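Local coordinates for protein putative acetyltransferase Sthe_0691 (PDB 3SHP) that probably transfers an acetyl group from acetyl-coenzyme A to an acceptor not yet identified, as GNAT-fold enzymes do, at residues A[119-123]-A[165-171]; A[48-52]-A[79-84]. One frame throughout, in Å; residues are numbered along the deposited sequence.

Contact 1. Residues A[119-123]-A[165-171]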
loop_
_atom_site.group_PDB
_atom_site.type_symbol
_atom_site.label_atom_id
_atom_site.label_comp_id
_atom_site.label_asym_id
_atom_site.label_seq_id
_atom_site.Cartn_x
_atom_site.Cartn_y
_atom_site.Cartn_z
ATOM N N LEU A 119 -41.749 -7.583 -0.201
ATOM C CA LEU A 119 -40.839 -6.804 0.618
ATOM C C LEU A 119 -41.590 -5.943 1.600
ATOM O O LEU A 119 -42.632 -5.376 1.272
ATOM C CB LEU A 119 -39.982 -5.913 -0.265
ATOM C CG LEU A 119 -39.197 -6.624 -1.346
ATOM C CD1 LEU A 119 -38.549 -5.554 -2.214
ATOM C CD2 LEU A 119 -38.148 -7.568 -0.750
ATOM N N LEU A 120 -41.056 -5.857 2.809
ATOM C CA LEU A 120 -41.558 -4.916 3.795
ATOM C C LEU A 120 -40.632 -3.685 3.836
ATOM O O LEU A 120 -41.045 -2.633 4.333
ATOM C CB LEU A 120 -41.699 -5.594 5.174
ATOM C CG LEU A 120 -42.646 -6.816 5.165
ATOM C CD1 LEU A 120 -42.788 -7.509 6.536
ATOM C CD2 LEU A 120 -44.040 -6.455 4.611
ATOM N N VAL A 121 -39.409 -3.814 3.292
ATOM C CA VAL A 121 -38.394 -2.736 3.333
ATOM C C VAL A 121 -37.564 -2.664 2.054
ATOM O O VAL A 121 -37.061 -3.688 1.561
ATOM C CB VAL A 121 -37.418 -2.895 4.522
ATOM C CG1 VAL A 121 -36.620 -1.625 4.745
ATOM C CG2 VAL A 121 -38.159 -3.253 5.792
ATOM N N ILE A 122 -37.453 -1.454 1.512
ATOM C CA ILE A 122 -36.576 -1.139 0.383
ATOM C C ILE A 122 -35.646 -0.029 0.851
ATOM O O ILE A 122 -36.110 0.964 1.430
ATOM C CB ILE A 122 -37.380 -0.639 -0.851
ATOM C CG1 ILE A 122 -38.406 -1.691 -1.292
ATOM C CG2 ILE A 122 -36.453 -0.301 -2.020
ATOM C CD1 ILE A 122 -39.317 -1.259 -2.496
ATOM N N THR A 123 -34.349 -0.200 0.590
ATOM C CA THR A 123 -33.313 0.635 1.172
ATOM C C THR A 123 -32.331 0.979 0.041
ATOM O O THR A 123 -31.772 0.076 -0.611
ATOM C CB THR A 123 -32.606 -0.106 2.355
ATOM O OG1 THR A 123 -33.569 -0.448 3.363
ATOM C CG2 THR A 123 -31.528 0.748 3.011
ATOM N N GLN A 165 -35.597 5.067 2.260
ATOM C CA GLN A 165 -36.335 3.838 2.561
ATOM C C GLN A 165 -37.821 3.974 2.326
ATOM O O GLN A 165 -38.392 5.064 2.448
ATOM C CB GLN A 165 -36.089 3.411 4.015
ATOM C CG GLN A 165 -34.657 2.909 4.257
ATOM C CD GLN A 165 -34.504 2.207 5.609
ATOM O OE1 GLN A 165 -34.535 2.850 6.672
ATOM N NE2 GLN A 165 -34.331 0.893 5.574
ATOM N N ALA A 166 -38.445 2.866 1.956
ATOM C CA ALA A 166 -39.868 2.702 2.172
ATOM C C ALA A 166 -40.016 1.485 3.065
ATOM O O ALA A 166 -39.406 0.418 2.825
ATOM C CB ALA A 166 -40.609 2.526 0.870
ATOM N N VAL A 167 -40.802 1.664 4.115
ATOM C CA VAL A 167 -41.037 0.626 5.091
ATOM C C VAL A 167 -42.551 0.429 5.257
ATOM O O VAL A 167 -43.281 1.362 5.620
ATOM C CB VAL A 167 -40.370 0.969 6.437
ATOM C CG1 VAL A 167 -40.673 -0.100 7.503
ATOM C CG2 VAL A 167 -38.841 1.176 6.260
ATOM N N ASP A 168 -43.005 -0.788 4.970
ATOM C CA ASP A 168 -44.399 -1.179 5.131
ATOM C C ASP A 168 -44.933 -0.810 6.517
ATOM O O ASP A 168 -44.232 -0.996 7.524
ATOM C CB ASP A 168 -44.538 -2.688 4.886
ATOM C CG ASP A 168 -45.979 -3.151 4.858
ATOM O OD1 ASP A 168 -46.604 -3.166 5.935
ATOM O OD2 ASP A 168 -46.481 -3.519 3.764
ATOM N N PRO A 169 -46.178 -0.280 6.576
ATOM C CA PRO A 169 -46.836 0.076 7.844
ATOM C C PRO A 169 -46.743 -1.021 8.921
ATOM O O PRO A 169 -46.493 -0.703 10.088
ATOM C CB PRO A 169 -48.296 0.296 7.440
ATOM C CG PRO A 169 -48.257 0.683 6.012
ATOM C CD PRO A 169 -46.971 0.151 5.408
ATOM N N LYS A 170 -46.922 -2.289 8.529
ATOM C CA LYS A 170 -46.884 -3.432 9.464
ATOM C C LYS A 170 -45.685 -3.393 10.410
ATOM O O LYS A 170 -45.792 -3.793 11.568
ATOM C CB LYS A 170 -46.842 -4.757 8.710
ATOM C CG LYS A 170 -48.104 -5.138 7.990
ATOM C CD LYS A 170 -47.774 -6.210 6.967
ATOM C CE LYS A 170 -48.964 -7.097 6.722
ATOM N NZ LYS A 170 -48.647 -8.064 5.648
ATOM N N VAL A 171 -44.547 -2.927 9.903
ATOM C CA VAL A 171 -43.317 -2.839 10.681
ATOM C C VAL A 171 -43.349 -1.624 11.615
ATOM O O VAL A 171 -43.427 -1.762 12.838
ATOM C CB VAL A 171 -42.081 -2.733 9.764
ATOM C CG1 VAL A 171 -40.826 -2.877 10.575
ATOM C CG2 VAL A 171 -42.128 -3.792 8.666
#
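Val121 to Thr123 and Gln165 to Val167 run antiparallel, at 176° between their short axes, and Ile122 and Ala166 form the hydrogen-bonded pair: Ile122 N gives to Ala166 O at 3.0 Å and Ala166 N to Ile122 O at 3.1 Å. One step beyond the strand ends, Asp168 N still reaches Leu120 O at 2.8 Å. On the face carrying Val121 and Thr123, Gln165 lies alongside Thr123; its CG is turned anti to the carbonyl carbon (chi1 -70°) and the chain stays extended, which sets NE2 2.7 Å from Thr123 OG1 with the hydroxyl close to the amide plane. The same NE2 rests on Val121 CG1, while OE1 takes the backbone N-H of Ala44, so both ends of this buried amide are engaged. Were Gln165 an alanine, Thr123 OG1 and the N-H of Ala44 would probably each lose a buried partner. Val121 CG1 and Val167 CG2 meet at 3.9 Å, side by side. Leu120 CD2 packs on Asp168 CB, and Leu120 CB meets Val171 CG2. Asp168 OD1 accepts from Lys170 N at 2.8 Å, an Asx turn that bends the chain as it leaves the antiparallel pair of strands 121-127 and 157-167, consistent with the mixed sheet of a GNAT fold.

Contact 2. Residues A[48-52]-A[79-84]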
loop_
_atom_site.group_PDB
_atom_site.type_symbol
_atom_site.label_atom_id
_atom_site.label_comp_id
_atom_site.label_asym_id
_atom_site.label_seq_id
_atom_site.Cartn_x
_atom_site.Cartn_y
_atom_site.Cartn_z
ATOM N N GLU A 48 -34.247 -7.477 13.518
ATOM C CA GLU A 48 -33.259 -8.282 12.783
ATOM C C GLU A 48 -33.878 -9.316 11.854
ATOM O O GLU A 48 -33.390 -9.530 10.742
ATOM C CB GLU A 48 -32.327 -9.001 13.753
ATOM C CG GLU A 48 -30.878 -8.611 13.591
ATOM C CD GLU A 48 -30.020 -9.118 14.730
ATOM O OE1 GLU A 48 -28.918 -9.651 14.455
ATOM O OE2 GLU A 48 -30.444 -8.983 15.901
ATOM N N LYS A 49 -34.957 -9.944 12.321
ATOM C CA LYS A 49 -35.614 -11.036 11.595
ATOM C C LYS A 49 -35.960 -10.666 10.138
ATOM O O LYS A 49 -35.935 -11.528 9.254
ATOM C CB LYS A 49 -36.836 -11.564 12.370
ATOM C CG LYS A 49 -38.093 -10.663 12.320
ATOM C CD LYS A 49 -39.222 -11.196 13.241
ATOM C CE LYS A 49 -40.487 -10.321 13.157
ATOM N NZ LYS A 49 -41.589 -10.746 14.082
ATOM N N LEU A 50 -36.245 -9.385 9.890
ATOM C CA LEU A 50 -36.550 -8.917 8.539
ATOM C C LEU A 50 -35.466 -9.253 7.513
ATOM O O LEU A 50 -35.770 -9.452 6.344
ATOM C CB LEU A 50 -36.817 -7.416 8.532
ATOM C CG LEU A 50 -38.010 -6.907 9.341
ATOM C CD1 LEU A 50 -38.001 -5.389 9.311
ATOM C CD2 LEU A 50 -39.346 -7.464 8.808
ATOM N N GLN A 51 -34.214 -9.327 7.962
ATOM C CA GLN A 51 -33.092 -9.632 7.079
ATOM C C GLN A 51 -32.961 -11.143 6.825
ATOM O O GLN A 51 -32.464 -11.560 5.775
ATOM C CB GLN A 51 -31.787 -9.087 7.662
ATOM C CG GLN A 51 -30.640 -8.941 6.646
ATOM C CD GLN A 51 -30.914 -7.855 5.619
ATOM O OE1 GLN A 51 -31.507 -6.821 5.930
ATOM N NE2 GLN A 51 -30.499 -8.096 4.384
ATOM N N GLY A 52 -33.407 -11.952 7.787
ATOM C CA GLY A 52 -33.261 -13.400 7.711
ATOM C C GLY A 52 -31.826 -13.885 7.864
ATOM O O GLY A 52 -30.934 -13.115 8.230
ATOM N N GLU A 79 -29.243 -6.451 -2.864
ATOM C CA GLU A 79 -29.100 -7.526 -1.877
ATOM C C GLU A 79 -30.455 -7.798 -1.216
ATOM O O GLU A 79 -31.027 -6.910 -0.579
ATOM C CB GLU A 79 -28.006 -7.158 -0.846
ATOM C CG GLU A 79 -27.942 -8.068 0.369
ATOM C CD GLU A 79 -27.409 -7.387 1.638
ATOM O OE1 GLU A 79 -27.313 -6.129 1.699
ATOM O OE2 GLU A 79 -27.099 -8.136 2.591
ATOM N N PHE A 80 -30.992 -8.996 -1.408
ATOM C CA PHE A 80 -32.242 -9.363 -0.746
ATOM C C PHE A 80 -31.947 -10.050 0.570
ATOM O O PHE A 80 -31.011 -10.861 0.668
ATOM C CB PHE A 80 -33.125 -10.304 -1.591
ATOM C CG PHE A 80 -33.702 -9.664 -2.821
ATOM C CD1 PHE A 80 -33.259 -10.044 -4.086
ATOM C CD2 PHE A 80 -34.680 -8.681 -2.723
ATOM C CE1 PHE A 80 -33.769 -9.456 -5.231
ATOM C CE2 PHE A 80 -35.207 -8.074 -3.881
ATOM C CZ PHE A 80 -34.745 -8.464 -5.133
ATOM N N GLY A 81 -32.737 -9.718 1.580
ATOM C CA GLY A 81 -32.841 -10.554 2.762
ATOM C C GLY A 81 -34.190 -11.270 2.705
ATOM O O GLY A 81 -34.769 -11.445 1.637
ATOM N N LYS A 82 -34.726 -11.666 3.849
ATOM C CA LYS A 82 -36.012 -12.349 3.839
ATOM C C LYS A 82 -37.139 -11.443 3.350
ATOM O O LYS A 82 -37.882 -11.814 2.446
ATOM C CB LYS A 82 -36.333 -12.928 5.215
ATOM C CG LYS A 82 -37.581 -13.787 5.252
ATOM C CD LYS A 82 -37.684 -14.524 6.584
ATOM C CE LYS A 82 -37.729 -13.563 7.800
ATOM N NZ LYS A 82 -37.434 -14.228 9.141
ATOM N N GLN A 83 -37.262 -10.263 3.941
ATOM C CA GLN A 83 -38.312 -9.343 3.564
ATOM C C GLN A 83 -37.779 -7.967 3.181
ATOM O O GLN A 83 -38.521 -6.980 3.225
ATOM C CB GLN A 83 -39.281 -9.236 4.730
ATOM C CG GLN A 83 -40.340 -10.344 4.678
ATOM C CD GLN A 83 -40.811 -10.782 6.032
ATOM O OE1 GLN A 83 -40.169 -10.524 7.060
ATOM N NE2 GLN A 83 -41.932 -11.483 6.050
ATOM N N THR A 84 -36.490 -7.907 2.829
ATOM C CA THR A 84 -35.811 -6.637 2.573
ATOM C C THR A 84 -35.132 -6.628 1.223
ATOM O O THR A 84 -34.732 -7.679 0.716
ATOM C CB THR A 84 -34.738 -6.333 3.638
ATOM O OG1 THR A 84 -33.714 -7.333 3.580
ATOM C CG2 THR A 84 -35.350 -6.317 5.053
HETATM O O HOH W 1 -31.593 -6.445 2.202
HETATM O O HOH W 2 -29.259 -10.321 3.093
#
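Gln51 NE2 gives to two waters, each at 2.9 Å, and through them the amide reaches the end of the strand that Glu79 and Phe80 belong to. One water donates to Glu79 O and also bonds Thr84 OG1; the other donates to Phe80 O and, at 3.1 Å, to Glu79 OE2. The carboxylate of Glu79 has a stronger partner across the subunit boundary, a salt bridge from OE1 to Arg149 of the second subunit, and OE1 also accepts from Ala39 N. The Gln51 side chain leaves its backbone away from residues 79-84, but a bend at chi2 (68°) brings the amide back, crossing Thr84 at about a right angle. Direct backbone bonds complete the join: Gln83 N meets Leu50 O at 2.9 Å, and Lys82 N makes a weak bond to Gln51 O. Leu50 O also has Thr84 CG2 against it at 3.4 Å. Lys82 bends at chi3, and its NZ makes a weak bond to Lys49 O. Gly81 CA lies only 3.2 Å from Gln51 O, where a side chain would collide with that oxygen. Leu50 CD2 touches Gln83 OE1 and Leu50 CB touches Thr84 CG2. Gly81 N bonds Thr84 O, closing a tight beta-hairpin between strands 72-80 and 84-91, and the 3-10 turn of residues 48-50 leads into the loop segment that docks on it.

How the contacts relate
From the N terminus, the chain passes residues 48-52, in the loop between strands 43-44 and 58-66, then runs through 58-66 and 72-80 to meet them again at 79-84; contact 2 thus closes a loop of 26 intervening residues. After strand 84-91 and helix 98-116, contact 1 opens at 119-123 and closes at 165-171, at the end of the modelled chain, spanning 41 residues. The loops are in series, neither nested nor crossed. Their centres lie about 11 Å apart, and both reach the same sheet, where Gln83 O probably accepts from Leu120 N (2.8 Å) and Val121 N. Contact 2 ties the early loop to the hairpin of strands 72-80 and 84-91, and contact 1 ties strand 157-167 to strand 121-127.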